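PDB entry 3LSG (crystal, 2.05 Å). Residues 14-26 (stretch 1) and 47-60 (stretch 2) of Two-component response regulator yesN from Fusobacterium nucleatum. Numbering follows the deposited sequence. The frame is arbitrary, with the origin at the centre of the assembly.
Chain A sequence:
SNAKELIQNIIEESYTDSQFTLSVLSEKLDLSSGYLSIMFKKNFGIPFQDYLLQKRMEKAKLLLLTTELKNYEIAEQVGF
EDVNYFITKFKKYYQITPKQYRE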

ATOM      1  N   SER A  14      11.155  -9.534  -7.013  1.00 29.39           N
ATOM      2  CA  SER A  14      10.523  -8.237  -7.226  1.00 28.36           C
ATOM      3  C   SER A  14      10.220  -7.420  -5.981  1.00 23.73           C
ATOM      4  O   SER A  14       9.904  -6.224  -6.087  1.00 22.67           O
ATOM      5  N   TYR A  15      10.287  -8.031  -4.801  1.00 26.04           N
ATOM      6  CA  TYR A  15       9.768  -7.340  -3.611  1.00 25.15           C
ATOM      7  C   TYR A  15      10.552  -6.082  -3.253  1.00 24.71           C
ATOM      8  O   TYR A  15      10.025  -5.197  -2.589  1.00 31.39           O
ATOM      9  N   THR A  16      11.796  -5.983  -3.708  1.00 17.82           N
ATOM     10  CA  THR A  16      12.602  -4.788  -3.433  1.00 28.32           C
ATOM     11  C   THR A  16      12.218  -3.621  -4.344  1.00 31.26           C
ATOM     12  O   THR A  16      12.728  -2.512  -4.183  1.00 31.06           O
ATOM     13  N   ASP A  17      11.337  -3.882  -5.311  1.00 29.20           N
ATOM     14  CA  ASP A  17      10.846  -2.849  -6.235  1.00 27.60           C
ATOM     15  C   ASP A  17       9.606  -2.166  -5.662  1.00 29.41           C
ATOM     16  O   ASP A  17       8.569  -2.798  -5.470  1.00 29.77           O
ATOM     17  N   SER A  18       9.716  -0.873  -5.387  1.00 27.54           N
ATOM     18  CA  SER A  18       8.623  -0.143  -4.775  1.00 30.44           C
ATOM     19  C   SER A  18       7.418  -0.062  -5.705  1.00 32.78           C
ATOM     20  O   SER A  18       6.323   0.234  -5.249  1.00 31.59           O
ATOM     21  N   GLN A  19       7.618  -0.321  -7.001  1.00 26.02           N
ATOM     22  CA  GLN A  19       6.504  -0.270  -7.957  1.00 33.78           C
ATOM     23  C   GLN A  19       5.818  -1.640  -8.160  1.00 33.42           C
ATOM     24  O   GLN A  19       4.877  -1.758  -8.937  1.00 29.76           O
ATOM     25  N   PHE A  20       6.283  -2.661  -7.444  1.00 29.40           N
ATOM     26  CA  PHE A  20       5.734  -4.010  -7.552  1.00 30.15           C
ATOM     27  C   PHE A  20       4.428  -4.138  -6.774  1.00 30.67           C
ATOM     28  O   PHE A  20       4.412  -3.954  -5.569  1.00 31.73           O
ATOM     29  N   THR A  21       3.338  -4.437  -7.486  1.00 25.82           N
ATOM     30  CA  THR A  21       2.005  -4.512  -6.915  1.00 24.66           C
ATOM     31  C   THR A  21       1.295  -5.781  -7.381  1.00 25.50           C
ATOM     32  O   THR A  21       1.826  -6.556  -8.182  1.00 23.30           O
ATOM     33  N   LEU A  22       0.084  -5.977  -6.874  1.00 18.68           N
ATOM     34  CA  LEU A  22      -0.765  -7.092  -7.290  1.00 20.71           C
ATOM     35  C   LEU A  22      -0.951  -7.078  -8.803  1.00 22.15           C
ATOM     36  O   LEU A  22      -0.870  -8.118  -9.451  1.00 19.33           O
ATOM     37  N   SER A  23      -1.164  -5.886  -9.357  1.00 23.39           N
ATOM     38  CA  SER A  23      -1.380  -5.710 -10.797  1.00 25.82           C
ATOM     39  C   SER A  23      -0.165  -6.073 -11.668  1.00 23.61           C
ATOM     40  O   SER A  23      -0.306  -6.618 -12.767  1.00 23.52           O
ATOM     41  N   VAL A  24       1.028  -5.767 -11.178  1.00 22.13           N
ATOM     42  CA  VAL A  24       2.252  -6.127 -11.885  1.00 23.07           C
ATOM     43  C   VAL A  24       2.387  -7.650 -11.892  1.00 20.88           C
ATOM     44  O   VAL A  24       2.698  -8.253 -12.923  1.00 21.59           O
ATOM     45  N   LEU A  25       2.145  -8.280 -10.742  1.00 19.44           N
ATOM     46  CA  LEU A  25       2.174  -9.740 -10.675  1.00 23.46           C
ATOM     47  C   LEU A  25       1.137 -10.374 -11.612  1.00 25.74           C
ATOM     48  O   LEU A  25       1.433 -11.295 -12.373  1.00 22.81           O
ATOM     49  N   SER A  26      -0.084  -9.876 -11.565  1.00 19.62           N
ATOM     50  CA  SER A  26      -1.149 -10.523 -12.315  1.00 21.05           C
ATOM     51  C   SER A  26      -0.829 -10.448 -13.811  1.00 25.54           C
ATOM     52  O   SER A  26      -1.042 -11.410 -14.559  1.00 22.89           O
ATOM     53  N   PRO A  47      -3.552 -13.035   2.024  1.00 23.88           N
ATOM     54  CA  PRO A  47      -3.649 -12.141   0.865  1.00 22.30           C
ATOM     55  C   PRO A  47      -2.282 -11.826   0.262  1.00 23.50           C
ATOM     56  O   PRO A  47      -1.282 -11.788   0.987  1.00 22.66           O
ATOM     57  N   PHE A  48      -2.243 -11.592  -1.048  1.00 19.14           N
ATOM     58  CA  PHE A  48      -0.988 -11.215  -1.701  1.00 21.03           C
ATOM     59  C   PHE A  48      -0.278 -10.062  -0.986  1.00 20.50           C
ATOM     60  O   PHE A  48       0.926 -10.120  -0.758  1.00 20.89           O
ATOM     61  N   GLN A  49      -1.028  -9.020  -0.629  1.00 19.56           N
ATOM     62  CA  GLN A  49      -0.434  -7.846   0.008  1.00 21.20           C
ATOM     63  C   GLN A  49       0.268  -8.176   1.336  1.00 21.10           C
ATOM     64  O   GLN A  49       1.292  -7.584   1.659  1.00 20.90           O
ATOM     65  N   ASP A  50      -0.309  -9.089   2.115  1.00 20.76           N
ATOM     66  CA  ASP A  50       0.261  -9.484   3.404  1.00 21.37           C
ATOM     67  C   ASP A  50       1.526 -10.314   3.182  1.00 23.57           C
ATOM     68  O   ASP A  50       2.491 -10.210   3.925  1.00 20.38           O
ATOM     69  N   TYR A  51       1.495 -11.171   2.165  1.00 20.76           N
ATOM     70  CA  TYR A  51       2.663 -11.971   1.831  1.00 18.37           C
ATOM     71  C   TYR A  51       3.797 -11.053   1.377  1.00 19.28           C
ATOM     72  O   TYR A  51       4.959 -11.240   1.745  1.00 22.38           O
ATOM     73  N   LEU A  52       3.459 -10.057   0.569  1.00 19.86           N
ATOM     74  CA  LEU A  52       4.474  -9.141   0.074  1.00 21.31           C
ATOM     75  C   LEU A  52       5.057  -8.336   1.245  1.00 18.30           C
ATOM     76  O   LEU A  52       6.266  -8.190   1.365  1.00 21.67           O
ATOM     77  N   LEU A  53       4.182  -7.841   2.112  1.00 15.73           N
ATOM     78  CA  LEU A  53       4.614  -7.125   3.303  1.00 14.59           C
ATOM     79  C   LEU A  53       5.553  -7.993   4.151  1.00 17.15           C
ATOM     80  O   LEU A  53       6.616  -7.550   4.568  1.00 17.36           O
ATOM     81  N   GLN A  54       5.183  -9.251   4.359  1.00 19.89           N
ATOM     82  CA  GLN A  54       6.031 -10.145   5.152  1.00 23.10           C
ATOM     83  C   GLN A  54       7.437 -10.322   4.572  1.00 22.47           C
ATOM     84  O   GLN A  54       8.412 -10.311   5.306  1.00 21.04           O
ATOM     85  N   LYS A  55       7.548 -10.489   3.257  1.00 21.96           N
ATOM     86  CA  LYS A  55       8.872 -10.604   2.649  1.00 26.21           C
ATOM     87  C   LYS A  55       9.723  -9.354   2.903  1.00 23.73           C
ATOM     88  O   LYS A  55      10.916  -9.444   3.198  1.00 20.56           O
ATOM     89  N   ARG A  56       9.107  -8.189   2.775  1.00 22.44           N
ATOM     90  CA  ARG A  56       9.798  -6.930   3.009  1.00 20.05           C
ATOM     91  C   ARG A  56      10.210  -6.715   4.476  1.00 16.47           C
ATOM     92  O   ARG A  56      11.314  -6.239   4.741  1.00 16.06           O
HETATM   93  N   MSE A  57       9.331  -7.063   5.412  1.00 19.43           N
HETATM   94  CA  MSE A  57       9.644  -6.943   6.836  1.00 17.44           C
HETATM   95  C   MSE A  57      10.762  -7.904   7.259  1.00 18.77           C
HETATM   96  O   MSE A  57      11.642  -7.557   8.053  1.00 20.63           O
ATOM     97  N   GLU A  58      10.721  -9.123   6.734  1.00 18.86           N
ATOM     98  CA  GLU A  58      11.761 -10.083   7.047  1.00 20.16           C
ATOM     99  C   GLU A  58      13.118  -9.602   6.543  1.00 23.98           C
ATOM    100  O   GLU A  58      14.115  -9.735   7.244  1.00 23.92           O
ATOM    101  N   LYS A  59      13.150  -9.007   5.353  1.00 19.73           N
ATOM    102  CA  LYS A  59      14.387  -8.439   4.831  1.00 18.34           C
ATOM    103  C   LYS A  59      14.803  -7.219   5.669  1.00 16.31           C
ATOM    104  O   LYS A  59      15.974  -7.029   5.949  1.00 21.07           O
ATOM    105  N   ALA A  60      13.834  -6.418   6.106  1.00 18.62           N
ATOM    106  CA  ALA A  60      14.141  -5.257   6.931  1.00 19.96           C
ATOM    107  C   ALA A  60      14.808  -5.718   8.222  1.00 22.93           C
ATOM    108  O   ALA A  60      15.825  -5.166   8.648  1.00 21.38           O
TER

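What fills the space where helix 48-60 begins? Phe48 does, its CA-to-CB bond directed toward the first stretch and chi1 t (160°). The ring lies against the start of helix 22-26: Phe48 CE2 is 3.3 Å from Leu22 N, and Phe48 CD2 is 3.8 Å from Leu22 CB. Leu25, t at chi1 and p at chi2, reaches the same ring, its CD2 3.7 Å from Phe48 CE1. Phe20, also t and pointing toward the helix, closes the pocket: its CE2 lies 3.8 Å from Phe48 CZ, the two ring planes inclined at 66°.

How does Leu52 fit one turn further along? Its CA-to-CB bond runs sideways, but chi1 t and chi2 p bring the end of the side chain nearer. Leu52 CD1 fits the corner made by Tyr15 and Phe20, 3.6 Å from Tyr15 CB and 4.0 Å from Phe20 CD2, where it meets the edge of the Phe20 ring.

Where does the Tyr15 ring go? With chi1 p (74°), it lies along the later turns of the helix. Arg56 CG sits at its edge, 3.9 Å from Tyr15 CD1, and the ring's far end reaches Lys59, with Tyr15 OH 3.5 Å from Lys59 CG. Lys59 starts toward the loop, but its end leads away.

What does the loop offer the Arg56 guanidinium? Its carbonyls turn toward an arm that is m at chi1 and t at chi2. Arg56 donates to Tyr15 O twice, from NE at 2.8 Å and from NH2 at 3.1 Å, so one carbonyl is gripped by two nitrogens. Water 1 sits between the guanidinium and the turn: it accepts from Arg56 NH2 at 2.7 Å and donates to Ser18 O at 2.8 Å and Phe20 O at 2.7 Å, tying the charged end to the turn.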

ATOM      1  CB  SER A  14       9.220  -8.405  -8.034  1.00 33.75           C
ATOM      2  OG  SER A  14       9.447  -9.077  -9.262  1.00 29.62           O
ATOM      3  CB  TYR A  15       9.654  -8.285  -2.405  1.00 23.86           C
ATOM      4  CG  TYR A  15      10.977  -8.640  -1.761  1.00 28.71           C
ATOM      5  CD1 TYR A  15      11.469  -7.896  -0.692  1.00 29.18           C
ATOM      6  CD2 TYR A  15      11.719  -9.735  -2.198  1.00 33.71           C
ATOM      7  CE1 TYR A  15      12.671  -8.217  -0.086  1.00 36.02           C
ATOM      8  CE2 TYR A  15      12.932 -10.065  -1.597  1.00 40.37           C
ATOM      9  CZ  TYR A  15      13.399  -9.298  -0.544  1.00 40.26           C
ATOM     10  OH  TYR A  15      14.593  -9.608   0.060  1.00 36.54           O
ATOM     11  CB  THR A  16      14.122  -5.047  -3.599  1.00 37.75           C
ATOM     12  OG1 THR A  16      14.394  -5.439  -4.947  1.00 42.12           O
ATOM     13  CG2 THR A  16      14.596  -6.135  -2.659  1.00 39.11           C
ATOM     14  CB  ASP A  17      10.515  -3.473  -7.597  1.00 31.45           C
ATOM     15  CG  ASP A  17      10.052  -2.444  -8.635  1.00 34.73           C
ATOM     16  OD1 ASP A  17       9.956  -1.233  -8.337  1.00 33.59           O
ATOM     17  OD2 ASP A  17       9.772  -2.864  -9.772  1.00 36.91           O
ATOM     18  CB  SER A  18       9.061   1.261  -4.356  1.00 32.80           C
ATOM     19  OG  SER A  18       9.238   2.096  -5.482  1.00 36.20           O
ATOM     20  CB  GLN A  19       6.947   0.347  -9.301  1.00 33.97           C
ATOM     21  CG  GLN A  19       7.648   1.729  -9.181  1.00 38.04           C
ATOM     22  CD  GLN A  19       6.845   2.761  -8.366  1.00 50.31           C
ATOM     23  OE1 GLN A  19       5.691   3.065  -8.679  1.00 49.28           O
ATOM     24  NE2 GLN A  19       7.467   3.305  -7.317  1.00 51.28           N
ATOM     25  CB  PHE A  20       6.757  -5.030  -7.044  1.00 23.97           C
ATOM     26  CG  PHE A  20       6.290  -6.466  -7.117  1.00 19.89           C
ATOM     27  CD1 PHE A  20       6.136  -7.100  -8.341  1.00 25.91           C
ATOM     28  CD2 PHE A  20       6.024  -7.183  -5.962  1.00 22.47           C
ATOM     29  CE1 PHE A  20       5.718  -8.412  -8.411  1.00 22.58           C
ATOM     30  CE2 PHE A  20       5.607  -8.500  -6.021  1.00 20.74           C
ATOM     31  CZ  PHE A  20       5.467  -9.120  -7.242  1.00 20.87           C
ATOM     32  CB  THR A  21       1.147  -3.319  -7.372  1.00 29.63           C
ATOM     33  OG1 THR A  21       0.962  -3.383  -8.793  1.00 32.35           O
ATOM     34  CG2 THR A  21       1.833  -2.005  -7.033  1.00 33.33           C
ATOM     35  CB  LEU A  22      -2.132  -7.031  -6.578  1.00 19.10           C
ATOM     36  CG  LEU A  22      -3.148  -8.099  -7.010  1.00 26.23           C
ATOM     37  CD1 LEU A  22      -2.608  -9.469  -6.730  1.00 20.33           C
ATOM     38  CD2 LEU A  22      -4.496  -7.928  -6.326  1.00 35.53           C
ATOM     39  CB  SER A  23      -1.833  -4.270 -11.079  1.00 31.97           C
ATOM     40  OG  SER A  23      -3.135  -4.053 -10.552  1.00 38.13           O
ATOM     41  CB  VAL A  24       3.486  -5.475 -11.220  1.00 25.07           C
ATOM     42  CG1 VAL A  24       4.784  -5.969 -11.865  1.00 24.79           C
ATOM     43  CG2 VAL A  24       3.393  -3.957 -11.289  1.00 25.63           C
ATOM     44  CB  LEU A  25       1.939 -10.228  -9.244  1.00 15.01           C
ATOM     45  CG  LEU A  25       1.974 -11.744  -9.032  1.00 20.42           C
ATOM     46  CD1 LEU A  25       3.279 -12.361  -9.585  1.00 25.08           C
ATOM     47  CD2 LEU A  25       1.837 -12.082  -7.561  1.00 23.51           C
ATOM     48  CB  SER A  26      -2.513  -9.903 -11.958  1.00 21.38           C
ATOM     49  OG  SER A  26      -2.713  -8.684 -12.653  1.00 28.86           O
ATOM     50  CB  PRO A  47      -4.262 -10.861   1.450  1.00 20.91           C
ATOM     51  CG  PRO A  47      -4.973 -11.300   2.694  1.00 27.31           C
ATOM     52  CD  PRO A  47      -4.193 -12.473   3.232  1.00 26.45           C
ATOM     53  CB  PHE A  48      -1.215 -10.828  -3.161  1.00 20.80           C
ATOM     54  CG  PHE A  48      -0.102  -9.991  -3.733  1.00 18.84           C
ATOM     55  CD1 PHE A  48       1.056 -10.580  -4.204  1.00 22.25           C
ATOM     56  CD2 PHE A  48      -0.206  -8.618  -3.773  1.00 18.21           C
ATOM     57  CE1 PHE A  48       2.097  -9.805  -4.720  1.00 27.75           C
ATOM     58  CE2 PHE A  48       0.836  -7.834  -4.278  1.00 20.37           C
ATOM     59  CZ  PHE A  48       1.978  -8.428  -4.754  1.00 24.55           C
ATOM     60  CB  GLN A  49      -1.490  -6.756   0.233  1.00 19.46           C
ATOM     61  CG  GLN A  49      -2.032  -6.115  -1.047  1.00 17.35           C
ATOM     62  CD  GLN A  49      -3.212  -6.880  -1.670  1.00 19.92           C
ATOM     63  OE1 GLN A  49      -3.509  -8.027  -1.310  1.00 20.93           O
ATOM     64  NE2 GLN A  49      -3.892  -6.234  -2.599  1.00 17.90           N
ATOM     65  CB  ASP A  50      -0.737 -10.323   4.219  1.00 24.22           C
ATOM     66  CG  ASP A  50      -1.929  -9.512   4.717  1.00 34.08           C
ATOM     67  OD1 ASP A  50      -1.964  -8.290   4.475  1.00 33.52           O
ATOM     68  OD2 ASP A  50      -2.831 -10.104   5.356  1.00 35.86           O
ATOM     69  CB  TYR A  51       2.316 -12.990   0.744  1.00 21.32           C
ATOM     70  CG  TYR A  51       3.450 -13.935   0.388  1.00 22.67           C
ATOM     71  CD1 TYR A  51       3.530 -15.198   0.953  1.00 22.91           C
ATOM     72  CD2 TYR A  51       4.422 -13.563  -0.526  1.00 24.60           C
ATOM     73  CE1 TYR A  51       4.561 -16.073   0.614  1.00 36.91           C
ATOM     74  CE2 TYR A  51       5.455 -14.412  -0.865  1.00 25.96           C
ATOM     75  CZ  TYR A  51       5.517 -15.670  -0.297  1.00 33.03           C
ATOM     76  OH  TYR A  51       6.543 -16.515  -0.637  1.00 36.48           O
ATOM     77  CB  LEU A  52       3.889  -8.204  -0.983  1.00 16.19           C
ATOM     78  CG  LEU A  52       4.827  -7.081  -1.448  1.00 15.17           C
ATOM     79  CD1 LEU A  52       6.173  -7.600  -1.968  1.00 16.30           C
ATOM     80  CD2 LEU A  52       4.138  -6.195  -2.499  1.00 19.49           C
ATOM     81  CB  LEU A  53       3.403  -6.661   4.117  1.00 15.53           C
ATOM     82  CG  LEU A  53       3.785  -5.984   5.436  1.00 23.33           C
ATOM     83  CD1 LEU A  53       4.599  -4.715   5.140  1.00 20.69           C
ATOM     84  CD2 LEU A  53       2.548  -5.647   6.255  1.00 26.13           C
ATOM     85  CB  GLN A  54       5.379 -11.513   5.320  1.00 20.34           C
ATOM     86  CG  GLN A  54       6.298 -12.533   5.935  1.00 27.30           C
ATOM     87  CD  GLN A  54       5.593 -13.837   6.203  1.00 40.28           C
ATOM     88  OE1 GLN A  54       4.481 -14.054   5.726  1.00 40.75           O
ATOM     89  NE2 GLN A  54       6.228 -14.710   6.979  1.00 40.14           N
ATOM     90  CB  LYS A  55       8.758 -10.896   1.152  1.00 25.13           C
ATOM     91  CG  LYS A  55       8.104 -12.235   0.862  1.00 36.64           C
ATOM     92  CD  LYS A  55       9.117 -13.365   0.884  1.00 43.61           C
ATOM     93  CE  LYS A  55      10.082 -13.211  -0.288  1.00 47.73           C
ATOM     94  NZ  LYS A  55      10.794 -14.476  -0.616  1.00 51.95           N
ATOM     95  CB  ARG A  56       8.937  -5.765   2.515  1.00 18.00           C
ATOM     96  CG  ARG A  56       8.662  -5.847   1.009  1.00 17.11           C
ATOM     97  CD  ARG A  56       7.724  -4.751   0.525  1.00 16.07           C
ATOM     98  NE  ARG A  56       7.936  -4.495  -0.904  1.00 17.81           N
ATOM     99  CZ  ARG A  56       7.082  -3.837  -1.679  1.00 22.98           C
ATOM    100  NH1 ARG A  56       5.943  -3.367  -1.179  1.00 20.47           N
ATOM    101  NH2 ARG A  56       7.372  -3.647  -2.953  1.00 20.07           N
HETATM  102  CB  MSE A  57       8.392  -7.202   7.690  1.00 17.21           C
HETATM  103  CG  MSE A  57       7.286  -6.148   7.552  1.00 20.38           C
HETATM  104 SE   MSE A  57       7.868  -4.308   7.890  0.85 31.77          SE
HETATM  105  CE  MSE A  57       8.509  -3.743   6.138  1.00 23.97           C
ATOM    106  CB  GLU A  58      11.394 -11.479   6.531  1.00 29.62           C
ATOM    107  CG  GLU A  58      10.239 -12.087   7.343  1.00 32.45           C
ATOM    108  CD  GLU A  58       9.656 -13.380   6.771  1.00 37.97           C
ATOM    109  OE1 GLU A  58       9.945 -13.740   5.607  1.00 35.44           O
ATOM    110  OE2 GLU A  58       8.881 -14.033   7.503  1.00 37.09           O
ATOM    111  CB  LYS A  59      14.234  -8.065   3.358  1.00 21.37           C
ATOM    112  CG  LYS A  59      15.491  -7.532   2.675  1.00 20.43           C
ATOM    113  CD  LYS A  59      16.675  -8.476   2.858  1.00 33.11           C
ATOM    114  CE  LYS A  59      17.792  -8.177   1.843  1.00 37.81           C
ATOM    115  NZ  LYS A  59      18.941  -9.117   1.973  1.00 45.93           N
ATOM    116  CB  ALA A  60      12.885  -4.480   7.230  1.00 18.77           C
TER
HETATM  117  O   HOH W   1       5.375  -2.094  -3.924  1.00 36.11           O